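Local coordinates for protein TSSL (Francisella novicida, PDB 4ACK) that probably takes part in type VI secretion as a conserved, virulence-associated protein-transport component, DotU (TssL), here as its cytoplasmic domain, at residues Y121-F132 with F145-H155. Sequence-based numbering, arbitrary orientation.
Sequences YQTISLILHNDF and FLAYKKEIDKH
Ile152 leans from helix 143-153 onto helix 118-129 and illustrates how one branched residue can fill the space between two helices. Its CG2 methyl, which lies anti to its own backbone N, settles 3.5 Å from Tyr121 O and also meets the backbone beside Ser125. The Ile124 and Ile152 side chains cross at about a right angle, with Ile124 CG2 3.8 Å from Ile152 CG1. One turn farther along, Leu128 completes this tightly packed side: its CD1 rests 3.9 Å from Lys149 CG, while CD2 approaches Phe145 CE1. The Phe145 ring also turns its edge to the backbone oxygen of Phe132, with CZ 3.5 Å from O.

Just past the C-terminal end of helix 143-153, His155 lays its ring over one face of Tyr121 in an offset stack, ring centroids 4.2 Å apart and planes only 5° from parallel. His155 is exposed, whereas Tyr121 is buried and anchored by a hydrogen bond from its hydroxyl to Ile110 O. The looser, solvent-facing flank is polar. There Ser125 OG, anti to the backbone N (chi1 -171°), donates a hydrogen bond to Asp153 OD1, modelled at a doubtfully short 2.5 Å. His129 lies nearby, held by ND1 to Ser125 O, an oxygen that also accepts the backbone N-H of His129.

Helix 99-112 backs the apolar side through Thr107, which touches Ile124 and Tyr148. The axes of 121-129 and 145-153 approach to 9.5 Å with N-to-C directions 135° apart, an inclined, roughly antiparallel pair joining the last two modelled helices of the helical DotU cytoplasmic domain.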
loop_
_atom_site.group_PDB
_atom_site.type_symbol
_atom_site.label_atom_id
_atom_site.label_comp_id
_atom_site.label_asym_id
_atom_site.label_seq_id
_atom_site.Cartn_x
_atom_site.Cartn_y
_atom_site.Cartn_z
ATOM N N TYR A 121 -3.016 -10.154 -5.426
ATOM C CA TYR A 121 -4.391 -9.697 -5.583
ATOM C C TYR A 121 -5.088 -9.232 -4.282
ATOM O O TYR A 121 -6.003 -8.345 -4.333
ATOM C CB TYR A 121 -5.221 -10.793 -6.266
ATOM C CG TYR A 121 -4.547 -11.300 -7.545
ATOM C CD1 TYR A 121 -3.592 -12.315 -7.503
ATOM C CD2 TYR A 121 -4.835 -10.721 -8.803
ATOM C CE1 TYR A 121 -2.938 -12.799 -8.702
ATOM C CE2 TYR A 121 -4.180 -11.174 -10.006
ATOM C CZ TYR A 121 -3.226 -12.207 -9.939
ATOM O OH TYR A 121 -2.540 -12.628 -11.110
ATOM N N GLN A 122 -4.740 -9.882 -3.140
ATOM C CA GLN A 122 -5.352 -9.601 -1.851
ATOM C C GLN A 122 -4.805 -8.289 -1.355
ATOM O O GLN A 122 -5.504 -7.523 -0.727
ATOM C CB GLN A 122 -4.995 -10.692 -0.792
ATOM C CG GLN A 122 -5.566 -12.093 -1.139
ATOM C CD GLN A 122 -5.139 -13.207 -0.141
ATOM O OE1 GLN A 122 -3.940 -13.438 0.107
ATOM N NE2 GLN A 122 -6.136 -13.910 0.413
ATOM N N THR A 123 -3.522 -8.063 -1.570
ATOM C CA THR A 123 -2.943 -6.814 -1.179
ATOM C C THR A 123 -3.585 -5.628 -1.958
ATOM O O THR A 123 -3.950 -4.613 -1.328
ATOM C CB THR A 123 -1.466 -6.869 -1.347
ATOM O OG1 THR A 123 -0.977 -7.937 -0.515
ATOM C CG2 THR A 123 -0.856 -5.558 -0.914
ATOM N N ILE A 124 -3.793 -5.786 -3.278
ATOM C CA ILE A 124 -4.458 -4.732 -4.063
ATOM C C ILE A 124 -5.897 -4.575 -3.577
ATOM O O ILE A 124 -6.345 -3.479 -3.342
ATOM C CB ILE A 124 -4.469 -4.973 -5.600
ATOM C CG1 ILE A 124 -3.045 -5.115 -6.152
ATOM C CG2 ILE A 124 -5.235 -3.824 -6.342
ATOM C CD1 ILE A 124 -2.154 -3.950 -5.924
ATOM N N SER A 125 -6.622 -5.681 -3.469
ATOM C CA SER A 125 -8.026 -5.657 -2.989
ATOM C C SER A 125 -8.129 -4.883 -1.640
ATOM O O SER A 125 -8.968 -3.983 -1.476
ATOM C CB SER A 125 -8.518 -7.087 -2.769
ATOM O OG SER A 125 -9.896 -7.069 -2.513
ATOM N N LEU A 126 -7.214 -5.181 -0.726
ATOM C CA LEU A 126 -7.219 -4.516 0.564
ATOM C C LEU A 126 -7.029 -3.019 0.470
ATOM O O LEU A 126 -7.825 -2.283 1.027
ATOM C CB LEU A 126 -6.158 -5.110 1.540
ATOM C CG LEU A 126 -6.537 -6.531 2.084
ATOM C CD1 LEU A 126 -5.331 -7.222 2.692
ATOM C CD2 LEU A 126 -7.677 -6.521 3.103
ATOM N N ILE A 127 -5.963 -2.561 -0.200
ATOM C CA ILE A 127 -5.742 -1.117 -0.308
ATOM C C ILE A 127 -6.924 -0.447 -1.011
ATOM O O ILE A 127 -7.331 0.623 -0.562
ATOM C CB ILE A 127 -4.375 -0.709 -0.850
ATOM C CG1 ILE A 127 -4.221 -1.080 -2.316
ATOM C CG2 ILE A 127 -3.252 -1.358 -0.025
ATOM C CD1 ILE A 127 -3.120 -0.275 -3.078
ATOM N N LEU A 128 -7.553 -1.124 -1.976
ATOM C CA LEU A 128 -8.693 -0.558 -2.700
ATOM C C LEU A 128 -9.996 -0.527 -1.837
ATOM O O LEU A 128 -10.842 0.366 -2.018
ATOM C CB LEU A 128 -8.947 -1.285 -4.057
ATOM C CG LEU A 128 -7.876 -1.106 -5.192
ATOM C CD1 LEU A 128 -8.185 -1.973 -6.453
ATOM C CD2 LEU A 128 -7.734 0.343 -5.612
ATOM N N HIS A 129 -10.172 -1.522 -0.953
ATOM C CA HIS A 129 -11.272 -1.516 -0.006
ATOM C C HIS A 129 -11.046 -0.552 1.092
ATOM O O HIS A 129 -12.001 -0.146 1.712
ATOM C CB HIS A 129 -11.616 -2.916 0.542
ATOM C CG HIS A 129 -12.546 -3.656 -0.363
ATOM N ND1 HIS A 129 -12.104 -4.526 -1.341
ATOM C CD2 HIS A 129 -13.889 -3.580 -0.504
ATOM C CE1 HIS A 129 -13.145 -4.996 -2.009
ATOM N NE2 HIS A 129 -14.239 -4.422 -1.531
ATOM N N ASN A 130 -9.781 -0.211 1.355
ATOM C CA ASN A 130 -9.436 0.958 2.187
ATOM C C ASN A 130 -9.244 2.339 1.485
ATOM O O ASN A 130 -8.535 3.215 2.006
ATOM C CB ASN A 130 -8.274 0.594 3.097
ATOM C CG ASN A 130 -8.727 -0.414 4.168
ATOM O OD1 ASN A 130 -9.226 0.008 5.212
ATOM N ND2 ASN A 130 -8.719 -1.726 3.837
ATOM N N ASP A 131 -9.895 2.513 0.330
ATOM C CA ASP A 131 -10.008 3.811 -0.375
ATOM C C ASP A 131 -8.702 4.369 -0.905
ATOM O O ASP A 131 -8.504 5.596 -0.886
ATOM C CB ASP A 131 -10.754 4.837 0.484
ATOM C CG ASP A 131 -12.147 4.348 0.822
ATOM O OD1 ASP A 131 -12.720 3.598 0.019
ATOM O OD2 ASP A 131 -12.658 4.664 1.891
ATOM N N PHE A 132 -7.801 3.479 -1.336
ATOM C CA PHE A 132 -6.733 3.918 -2.219
ATOM C C PHE A 132 -7.339 4.419 -3.547
ATOM O O PHE A 132 -8.131 3.723 -4.198
ATOM C CB PHE A 132 -5.712 2.815 -2.497
ATOM C CG PHE A 132 -4.529 3.283 -3.304
ATOM C CD1 PHE A 132 -3.528 4.077 -2.726
ATOM C CD2 PHE A 132 -4.444 2.978 -4.656
ATOM C CE1 PHE A 132 -2.416 4.501 -3.474
ATOM C CE2 PHE A 132 -3.374 3.430 -5.438
ATOM C CZ PHE A 132 -2.335 4.162 -4.839
ATOM N N PHE A 145 -11.189 3.037 -13.038
ATOM C CA PHE A 145 -10.921 2.864 -11.631
ATOM C C PHE A 145 -11.883 1.803 -11.119
ATOM O O PHE A 145 -11.468 0.846 -10.436
ATOM C CB PHE A 145 -11.069 4.204 -10.879
ATOM C CG PHE A 145 -10.919 4.115 -9.420
ATOM C CD1 PHE A 145 -9.796 3.492 -8.836
ATOM C CD2 PHE A 145 -11.907 4.640 -8.588
ATOM C CE1 PHE A 145 -9.640 3.411 -7.448
ATOM C CE2 PHE A 145 -11.766 4.572 -7.152
ATOM C CZ PHE A 145 -10.606 3.957 -6.595
ATOM N N LEU A 146 -13.160 1.947 -11.454
ATOM C CA LEU A 146 -14.135 0.979 -10.994
ATOM C C LEU A 146 -13.882 -0.408 -11.572
ATOM O O LEU A 146 -14.118 -1.411 -10.888
ATOM C CB LEU A 146 -15.556 1.408 -11.350
ATOM C CG LEU A 146 -15.954 2.800 -10.881
ATOM C CD1 LEU A 146 -17.332 3.032 -11.400
ATOM C CD2 LEU A 146 -15.881 2.921 -9.372
ATOM N N ALA A 147 -13.377 -0.473 -12.788
ATOM C CA ALA A 147 -13.077 -1.765 -13.385
ATOM C C ALA A 147 -11.943 -2.489 -12.659
ATOM O O ALA A 147 -11.992 -3.699 -12.529
ATOM C CB ALA A 147 -12.774 -1.628 -14.880
ATOM N N TYR A 148 -10.900 -1.755 -12.236
ATOM C CA TYR A 148 -9.783 -2.338 -11.516
ATOM C C TYR A 148 -10.271 -3.013 -10.243
ATOM O O TYR A 148 -9.826 -4.088 -9.888
ATOM C CB TYR A 148 -8.813 -1.271 -11.064
ATOM C CG TYR A 148 -7.836 -0.883 -12.099
ATOM C CD1 TYR A 148 -7.006 -1.849 -12.684
ATOM C CD2 TYR A 148 -7.735 0.449 -12.524
ATOM C CE1 TYR A 148 -6.099 -1.513 -13.623
ATOM C CE2 TYR A 148 -6.813 0.824 -13.486
ATOM C CZ TYR A 148 -6.008 -0.154 -14.029
ATOM O OH TYR A 148 -5.112 0.193 -14.981
ATOM N N LYS A 149 -11.145 -2.325 -9.527
ATOM C CA LYS A 149 -11.784 -2.871 -8.333
ATOM C C LYS A 149 -12.553 -4.145 -8.633
ATOM O O LYS A 149 -12.308 -5.162 -8.011
ATOM C CB LYS A 149 -12.690 -1.793 -7.709
ATOM C CG LYS A 149 -11.840 -0.798 -6.936
ATOM C CD LYS A 149 -12.340 0.604 -6.897
ATOM C CE LYS A 149 -13.654 0.662 -6.337
ATOM N NZ LYS A 149 -14.215 2.040 -6.357
ATOM N N LYS A 150 -13.436 -4.103 -9.609
ATOM C CA LYS A 150 -14.273 -5.249 -9.982
ATOM C C LYS A 150 -13.345 -6.408 -10.389
ATOM O O LYS A 150 -13.482 -7.549 -9.922
ATOM C CB LYS A 150 -15.234 -4.840 -11.117
ATOM C CG LYS A 150 -16.345 -5.888 -11.476
ATOM C CD LYS A 150 -17.248 -5.367 -12.581
ATOM C CE LYS A 150 -18.218 -6.437 -13.064
ATOM N NZ LYS A 150 -19.038 -5.949 -14.208
ATOM N N GLU A 151 -12.352 -6.109 -11.214
ATOM C CA GLU A 151 -11.529 -7.176 -11.791
ATOM C C GLU A 151 -10.667 -7.866 -10.741
ATOM O O GLU A 151 -10.544 -9.087 -10.741
ATOM C CB GLU A 151 -10.709 -6.658 -12.977
ATOM C CG GLU A 151 -11.603 -6.300 -14.148
ATOM C CD GLU A 151 -12.448 -7.485 -14.613
ATOM O OE1 GLU A 151 -11.837 -8.488 -15.033
ATOM O OE2 GLU A 151 -13.709 -7.440 -14.549
ATOM N N ILE A 152 -10.118 -7.072 -9.831
ATOM C CA ILE A 152 -9.300 -7.580 -8.759
ATOM C C ILE A 152 -10.122 -8.463 -7.799
ATOM O O ILE A 152 -9.634 -9.478 -7.338
ATOM C CB ILE A 152 -8.579 -6.463 -7.973
ATOM C CG1 ILE A 152 -7.331 -5.989 -8.733
ATOM C CG2 ILE A 152 -8.220 -6.950 -6.590
ATOM C CD1 ILE A 152 -6.117 -6.919 -8.676
ATOM N N ASP A 153 -11.346 -8.073 -7.494
ATOM C CA ASP A 153 -12.103 -8.843 -6.534
ATOM C C ASP A 153 -12.566 -10.161 -7.144
ATOM O O ASP A 153 -12.767 -11.138 -6.425
ATOM C CB ASP A 153 -13.214 -8.007 -5.897
ATOM C CG ASP A 153 -12.659 -7.067 -4.816
ATOM O OD1 ASP A 153 -11.445 -7.172 -4.449
ATOM O OD2 ASP A 153 -13.430 -6.216 -4.320
ATOM N N LYS A 154 -12.650 -10.187 -8.473
ATOM C CA LYS A 154 -13.007 -11.356 -9.217
ATOM C C LYS A 154 -11.926 -12.427 -9.106
ATOM O O LYS A 154 -12.093 -13.482 -9.696
ATOM C CB LYS A 154 -13.210 -10.988 -10.688
ATOM C CG LYS A 154 -14.523 -11.476 -11.351
ATOM C CD LYS A 154 -14.967 -10.578 -12.554
ATOM C CE LYS A 154 -14.133 -10.775 -13.866
ATOM N NZ LYS A 154 -14.836 -11.576 -14.957
ATOM N N HIS A 155 -10.839 -12.171 -8.362
ATOM C CA HIS A 155 -9.686 -13.103 -8.194
ATOM C C HIS A 155 -9.605 -13.791 -6.804
ATOM O O HIS A 155 -9.945 -13.229 -5.746
ATOM C CB HIS A 155 -8.351 -12.377 -8.479
ATOM C CG HIS A 155 -7.785 -12.601 -9.861
ATOM N ND1 HIS A 155 -8.121 -11.817 -10.949
ATOM C CD2 HIS A 155 -6.867 -13.489 -10.314
ATOM C CE1 HIS A 155 -7.473 -12.239 -12.019
ATOM N NE2 HIS A 155 -6.705 -13.255 -11.661
#